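Local coordinates for protein putative polyprenyl synthetase (Streptomyces coelicolor, PDB 3NF2) that probably joins isoprenyl diphosphate units into longer polyprenyl chains, as a magnesium-dependent prenyltransferase of the FPP/GGPP synthase family, at residues A[238-243]-A[283-288]; A[265-270]-A[293-298]. All coordinates share one frame; numbering follows the deposited sequence.

Interaction 1. Residues A[238-243]-A[283-288]; sequences KQTWSD and FSEEEF. With SO4 (sulfate ion), chain G.
Trp-241 reaches from a tight turn to the first turn of helix 285-297 and is gripped there in two ways. Its indole NE1 donates to OE1 of Glu-285 at 2.8 Å, with an N-H...O angle of 147°; the acceptor lies close to the ring plane, uses its anti lone pair, and belongs to a carboxylate nearly coplanar with the indole. The backbone C of Phe-288 lies over one face of the indole, toward its rim, and CB of Phe-288 packs 3.6 Å from CD1 of Trp-241 while the phenyl leads off elsewhere. Glu-285 bends at chi2 (-88°), bringing its carboxylate to the indole edge and its CG within 3.5 Å of OG1 of Thr-240. Were Trp-241 replaced by an alanine, the Glu-285 carboxylate would probably lose its indole donor and a gap would open beside the CB of Phe-288.

Further out, a type II beta turn from Gln-239 to Ser-242 presents the indole, and Ser-284 and Glu-287 form a capping box that starts the opposing helix. Gln-239 also holds a sulfate, probably from the crystallisation liquor: its N reaches O4 and its NE2 reaches O2, both at 2.9 Å. The contact thus joins the link between helices 233-236 and 242-245 to the N-terminal end of helix 285-297, where Trp-241 also touches Ala-289 and Ala-292, and Phe-288 packs on Leu-244.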
loop_
_atom_site.group_PDB
_atom_site.type_symbol
_atom_site.label_atom_id
_atom_site.label_comp_id
_atom_site.label_asym_id
_atom_site.label_seq_id
_atom_site.Cartn_x
_atom_site.Cartn_y
_atom_site.Cartn_z
ATOM N N LYS A 238 -9.115 22.687 17.351
ATOM C CA LYS A 238 -9.472 23.187 16.031
ATOM C C LYS A 238 -10.218 24.515 16.121
ATOM O O LYS A 238 -10.716 24.882 17.193
ATOM C CB LYS A 238 -10.320 22.159 15.276
ATOM C CG LYS A 238 -9.701 20.772 15.161
ATOM C CD LYS A 238 -10.591 19.838 14.350
ATOM C CE LYS A 238 -10.380 18.370 14.728
ATOM N NZ LYS A 238 -9.041 17.832 14.337
ATOM N N GLN A 239 -10.294 25.224 14.989
ATOM C CA GLN A 239 -11.084 26.460 14.854
ATOM C C GLN A 239 -12.582 26.202 15.069
ATOM O O GLN A 239 -13.025 25.048 15.050
ATOM C CB GLN A 239 -10.895 27.074 13.462
ATOM C CG GLN A 239 -9.460 27.287 13.005
ATOM C CD GLN A 239 -9.397 27.799 11.566
ATOM O OE1 GLN A 239 -9.803 28.928 11.279
ATOM N NE2 GLN A 239 -8.896 26.964 10.657
ATOM N N THR A 240 -13.355 27.273 15.272
ATOM C CA THR A 240 -14.818 27.162 15.332
ATOM C C THR A 240 -15.357 26.644 13.991
ATOM O O THR A 240 -14.859 27.029 12.928
ATOM C CB THR A 240 -15.522 28.511 15.682
ATOM O OG1 THR A 240 -15.155 29.519 14.732
ATOM C CG2 THR A 240 -15.171 28.988 17.084
ATOM N N TRP A 241 -16.356 25.763 14.062
ATOM C CA TRP A 241 -17.025 25.170 12.893
ATOM C C TRP A 241 -16.028 24.589 11.873
ATOM O O TRP A 241 -16.214 24.747 10.662
ATOM C CB TRP A 241 -17.988 26.178 12.213
ATOM C CG TRP A 241 -18.504 27.257 13.126
ATOM C CD1 TRP A 241 -18.028 28.533 13.228
ATOM C CD2 TRP A 241 -19.573 27.152 14.079
ATOM N NE1 TRP A 241 -18.724 29.224 14.187
ATOM C CE2 TRP A 241 -19.679 28.403 14.727
ATOM C CE3 TRP A 241 -20.445 26.121 14.452
ATOM C CZ2 TRP A 241 -20.631 28.658 15.726
ATOM C CZ3 TRP A 241 -21.390 26.372 15.456
ATOM C CH2 TRP A 241 -21.478 27.634 16.071
ATOM N N SER A 242 -14.987 23.918 12.378
ATOM C CA SER A 242 -13.831 23.501 11.563
ATOM C C SER A 242 -14.211 22.641 10.355
ATOM O O SER A 242 -13.735 22.894 9.251
ATOM C CB SER A 242 -12.762 22.792 12.415
ATOM O OG SER A 242 -13.054 21.407 12.583
ATOM N N ASP A 243 -15.084 21.656 10.564
ATOM C CA ASP A 243 -15.574 20.831 9.465
ATOM C C ASP A 243 -16.359 21.614 8.407
ATOM O O ASP A 243 -16.397 21.212 7.241
ATOM C CB ASP A 243 -16.447 19.687 9.973
ATOM C CG ASP A 243 -15.646 18.540 10.551
ATOM O OD1 ASP A 243 -14.407 18.649 10.665
ATOM O OD2 ASP A 243 -16.268 17.515 10.898
ATOM N N PHE A 283 -14.935 33.971 4.044
ATOM C CA PHE A 283 -16.062 33.635 4.928
ATOM C C PHE A 283 -15.729 33.886 6.394
ATOM O O PHE A 283 -14.605 33.649 6.828
ATOM C CB PHE A 283 -16.461 32.168 4.768
ATOM C CG PHE A 283 -17.436 31.903 3.642
ATOM C CD1 PHE A 283 -18.268 30.787 3.693
ATOM C CD2 PHE A 283 -17.518 32.745 2.531
ATOM C CE1 PHE A 283 -19.170 30.514 2.657
ATOM C CE2 PHE A 283 -18.418 32.480 1.498
ATOM C CZ PHE A 283 -19.244 31.364 1.560
ATOM N N SER A 284 -16.714 34.372 7.143
ATOM C CA SER A 284 -16.526 34.695 8.558
ATOM C C SER A 284 -17.058 33.573 9.438
ATOM O O SER A 284 -17.793 32.706 8.971
ATOM C CB SER A 284 -17.245 36.003 8.899
ATOM O OG SER A 284 -18.634 35.897 8.633
ATOM N N GLU A 285 -16.691 33.617 10.719
ATOM C CA GLU A 285 -17.258 32.744 11.757
ATOM C C GLU A 285 -18.792 32.736 11.712
ATOM O O GLU A 285 -19.424 31.672 11.726
ATOM C CB GLU A 285 -16.745 33.204 13.132
ATOM C CG GLU A 285 -17.145 32.320 14.323
ATOM C CD GLU A 285 -18.479 32.709 14.936
ATOM O OE1 GLU A 285 -19.292 31.803 15.230
ATOM O OE2 GLU A 285 -18.721 33.922 15.106
ATOM N N GLU A 286 -19.377 33.928 11.619
ATOM C CA GLU A 286 -20.833 34.116 11.639
ATOM C C GLU A 286 -21.550 33.437 10.494
ATOM O O GLU A 286 -22.656 32.904 10.678
ATOM C CB GLU A 286 -21.162 35.598 11.646
ATOM C CG GLU A 286 -20.697 36.302 12.909
ATOM C CD GLU A 286 -19.323 36.923 12.804
ATOM O OE1 GLU A 286 -18.441 36.387 12.093
ATOM O OE2 GLU A 286 -19.128 37.961 13.461
ATOM N N GLU A 287 -20.911 33.428 9.325
ATOM C CA GLU A 287 -21.452 32.713 8.163
ATOM C C GLU A 287 -21.408 31.210 8.381
ATOM O O GLU A 287 -22.340 30.495 8.006
ATOM C CB GLU A 287 -20.688 33.084 6.886
ATOM C CG GLU A 287 -20.871 34.539 6.444
ATOM C CD GLU A 287 -20.056 34.866 5.210
ATOM O OE1 GLU A 287 -19.048 35.598 5.347
ATOM O OE2 GLU A 287 -20.413 34.376 4.108
ATOM N N PHE A 288 -20.333 30.726 8.998
ATOM C CA PHE A 288 -20.266 29.302 9.370
ATOM C C PHE A 288 -21.229 28.947 10.494
ATOM O O PHE A 288 -21.786 27.843 10.514
ATOM C CB PHE A 288 -18.836 28.865 9.691
ATOM C CG PHE A 288 -17.935 28.823 8.481
ATOM C CD1 PHE A 288 -18.202 27.952 7.425
ATOM C CD2 PHE A 288 -16.824 29.653 8.401
ATOM C CE1 PHE A 288 -17.376 27.919 6.301
ATOM C CE2 PHE A 288 -15.995 29.636 7.290
ATOM C CZ PHE A 288 -16.266 28.763 6.235
HETATM S S SO4 G . -8.032 23.819 12.325
HETATM O O1 SO4 G . -7.567 22.434 12.225
HETATM O O2 SO4 G . -7.213 24.712 11.495
HETATM O O3 SO4 G . -9.445 23.857 11.925
HETATM O O4 SO4 G . -7.876 24.306 13.693
#

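Interaction 2. Residues A[265-270]-A[293-298]; sequences ERLGEI and ALIEEA
Leu-267 and Leu-294 have the CA atoms nearest across the pair, 6.5 Å apart, where two helices of this mainly helical isoprenoid synthase fold pack side by side. The short axes of 265-270 and 293-297 run roughly antiparallel, 145° between their N-to-C directions, and come within 9.8 Å of each other. No hydrogen bond links the two segments, and the interface between them is made by branched aliphatic side chains.

Leu-267 puts both methyls to work. With CG anti to the backbone N (chi1 177°), it extends from its helix toward the partner, where CD2 meets CG1 of Ile-295 at 3.8 Å, the two side chains crossing at a slant, and CD1 lies near the same atom and 4.4 Å from CB of Leu-294. One turn further along helix 262-275, Ile-270 meets Leu-294 at about a right angle. Together these contacts reach adjacent residues of the second helix, Leu-294 and Ile-295. Around them, Leu-267 also packs on Ala-256 and Leu-257 of helix 251-259, and Ile-295 on Pro-252 and Trp-230, so the pair belongs to a larger helical cluster.

Beside this apolar seam, Arg-266 NH2 forms a salt bridge with Glu-269 OE1 of its own helix at 2.8 Å, in the guanidinium plane, while CG1 of Ile-270 lies over a guanidinium face. At the seam itself, the ends of two side chains meet: CD1 of Ile-270 and CD1 of Leu-294, 3.8 Å apart.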
loop_
_atom_site.group_PDB
_atom_site.type_symbol
_atom_site.label_atom_id
_atom_site.label_comp_id
_atom_site.label_asym_id
_atom_site.label_seq_id
_atom_site.Cartn_x
_atom_site.Cartn_y
_atom_site.Cartn_z
ATOM N N GLU A 265 -34.003 22.901 2.561
ATOM C CA GLU A 265 -33.962 23.422 1.194
ATOM C C GLU A 265 -32.963 24.567 1.083
ATOM O O GLU A 265 -32.161 24.602 0.154
ATOM C CB GLU A 265 -35.353 23.881 0.726
ATOM C CG GLU A 265 -36.451 22.802 0.732
ATOM C CD GLU A 265 -36.414 21.851 -0.466
ATOM O OE1 GLU A 265 -35.837 22.207 -1.516
ATOM O OE2 GLU A 265 -36.984 20.744 -0.353
ATOM N N ARG A 266 -32.988 25.488 2.039
ATOM C CA ARG A 266 -32.090 26.642 1.989
ATOM C C ARG A 266 -30.619 26.260 2.198
ATOM O O ARG A 266 -29.720 26.813 1.545
ATOM C CB ARG A 266 -32.531 27.720 2.980
ATOM C CG ARG A 266 -31.709 29.012 2.915
ATOM C CD ARG A 266 -31.683 29.605 1.501
ATOM N NE ARG A 266 -30.745 30.717 1.418
ATOM C CZ ARG A 266 -30.330 31.278 0.287
ATOM N NH1 ARG A 266 -29.472 32.286 0.338
ATOM N NH2 ARG A 266 -30.761 30.832 -0.889
ATOM N N LEU A 267 -30.380 25.310 3.095
ATOM C CA LEU A 267 -29.031 24.779 3.298
ATOM C C LEU A 267 -28.466 24.150 2.011
ATOM O O LEU A 267 -27.295 24.358 1.678
ATOM C CB LEU A 267 -29.022 23.770 4.452
ATOM C CG LEU A 267 -27.685 23.081 4.720
ATOM C CD1 LEU A 267 -26.720 24.006 5.436
ATOM C CD2 LEU A 267 -27.885 21.797 5.481
ATOM N N GLY A 268 -29.305 23.397 1.297
ATOM C CA GLY A 268 -28.969 22.852 -0.024
ATOM C C GLY A 268 -28.502 23.890 -1.036
ATOM O O GLY A 268 -27.486 23.695 -1.706
ATOM N N GLU A 269 -29.242 24.995 -1.137
ATOM C CA GLU A 269 -28.905 26.087 -2.051
ATOM C C GLU A 269 -27.568 26.718 -1.683
ATOM O O GLU A 269 -26.729 26.972 -2.549
ATOM C CB GLU A 269 -30.009 27.153 -2.045
ATOM C CG GLU A 269 -31.341 26.692 -2.640
ATOM C CD GLU A 269 -32.521 27.593 -2.267
ATOM O OE1 GLU A 269 -32.303 28.711 -1.744
ATOM O OE2 GLU A 269 -33.677 27.173 -2.500
ATOM N N ILE A 270 -27.373 26.938 -0.388
ATOM C CA ILE A 270 -26.179 27.599 0.140
ATOM C C ILE A 270 -24.907 26.761 -0.047
ATOM O O ILE A 270 -23.886 27.276 -0.502
ATOM C CB ILE A 270 -26.381 27.972 1.632
ATOM C CG1 ILE A 270 -27.373 29.126 1.762
ATOM C CG2 ILE A 270 -25.079 28.359 2.287
ATOM C CD1 ILE A 270 -27.768 29.428 3.189
ATOM N N ALA A 293 -26.412 26.641 12.452
ATOM C CA ALA A 293 -27.767 26.968 12.889
ATOM C C ALA A 293 -28.841 26.392 11.955
ATOM O O ALA A 293 -29.858 25.872 12.427
ATOM C CB ALA A 293 -27.915 28.475 13.049
ATOM N N LEU A 294 -28.594 26.431 10.643
ATOM C CA LEU A 294 -29.521 25.819 9.674
ATOM C C LEU A 294 -29.550 24.293 9.722
ATOM O O LEU A 294 -30.607 23.702 9.556
ATOM C CB LEU A 294 -29.227 26.281 8.240
ATOM C CG LEU A 294 -29.744 27.632 7.726
ATOM C CD1 LEU A 294 -28.935 28.036 6.520
ATOM C CD2 LEU A 294 -31.249 27.617 7.388
ATOM N N ILE A 295 -28.391 23.662 9.938
ATOM C CA ILE A 295 -28.313 22.194 10.109
ATOM C C ILE A 295 -29.089 21.772 11.361
ATOM O O ILE A 295 -29.840 20.797 11.340
ATOM C CB ILE A 295 -26.840 21.693 10.202
ATOM C CG1 ILE A 295 -26.121 21.843 8.867
ATOM C CG2 ILE A 295 -26.758 20.208 10.631
ATOM C CD1 ILE A 295 -24.599 21.906 9.038
ATOM N N GLU A 296 -28.913 22.515 12.443
ATOM C CA GLU A 296 -29.694 22.265 13.646
ATOM C C GLU A 296 -31.212 22.405 13.417
ATOM O O GLU A 296 -31.967 21.480 13.754
ATOM C CB GLU A 296 -29.202 23.110 14.834
ATOM C CG GLU A 296 -29.802 22.638 16.160
ATOM C CD GLU A 296 -29.042 23.090 17.397
ATOM O OE1 GLU A 296 -28.066 23.865 17.279
ATOM O OE2 GLU A 296 -29.433 22.653 18.502
ATOM N N GLU A 297 -31.653 23.513 12.803
ATOM C CA GLU A 297 -33.084 23.674 12.466
ATOM C C GLU A 297 -33.645 22.524 11.629
ATOM O O GLU A 297 -34.755 22.054 11.892
ATOM C CB GLU A 297 -33.408 25.027 11.802
ATOM C CG GLU A 297 -34.936 25.268 11.662
ATOM C CD GLU A 297 -35.328 26.576 10.971
ATOM O OE1 GLU A 297 -36.428 26.624 10.377
ATOM O OE2 GLU A 297 -34.566 27.561 11.035
ATOM N N ALA A 298 -32.870 22.031 10.661
ATOM C CA ALA A 298 -33.327 20.903 9.831
ATOM C C ALA A 298 -33.293 19.551 10.551
ATOM O O ALA A 298 -33.661 18.519 9.973
ATOM C CB ALA A 298 -32.538 20.840 8.529
#

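Both interactions use helix 285-297: interaction 1 engages its N-terminal start, interaction 2 its C-terminal end, with centres about 15 Å apart and no direct touch between them. Each is partly buried, toward the periphery of the chain and on the same side of its centre, and each buries the same surface between its segments, 213 Å². Their chemistry differs with their partners. A turn meeting a helix start combines a directional polar bond with packing on an aromatic ring, whereas helix against helix relies on aliphatic contacts alone. Together they tie one helix to a turn near helix 242-245 and to helix 262-275, elements that precede it in the chain.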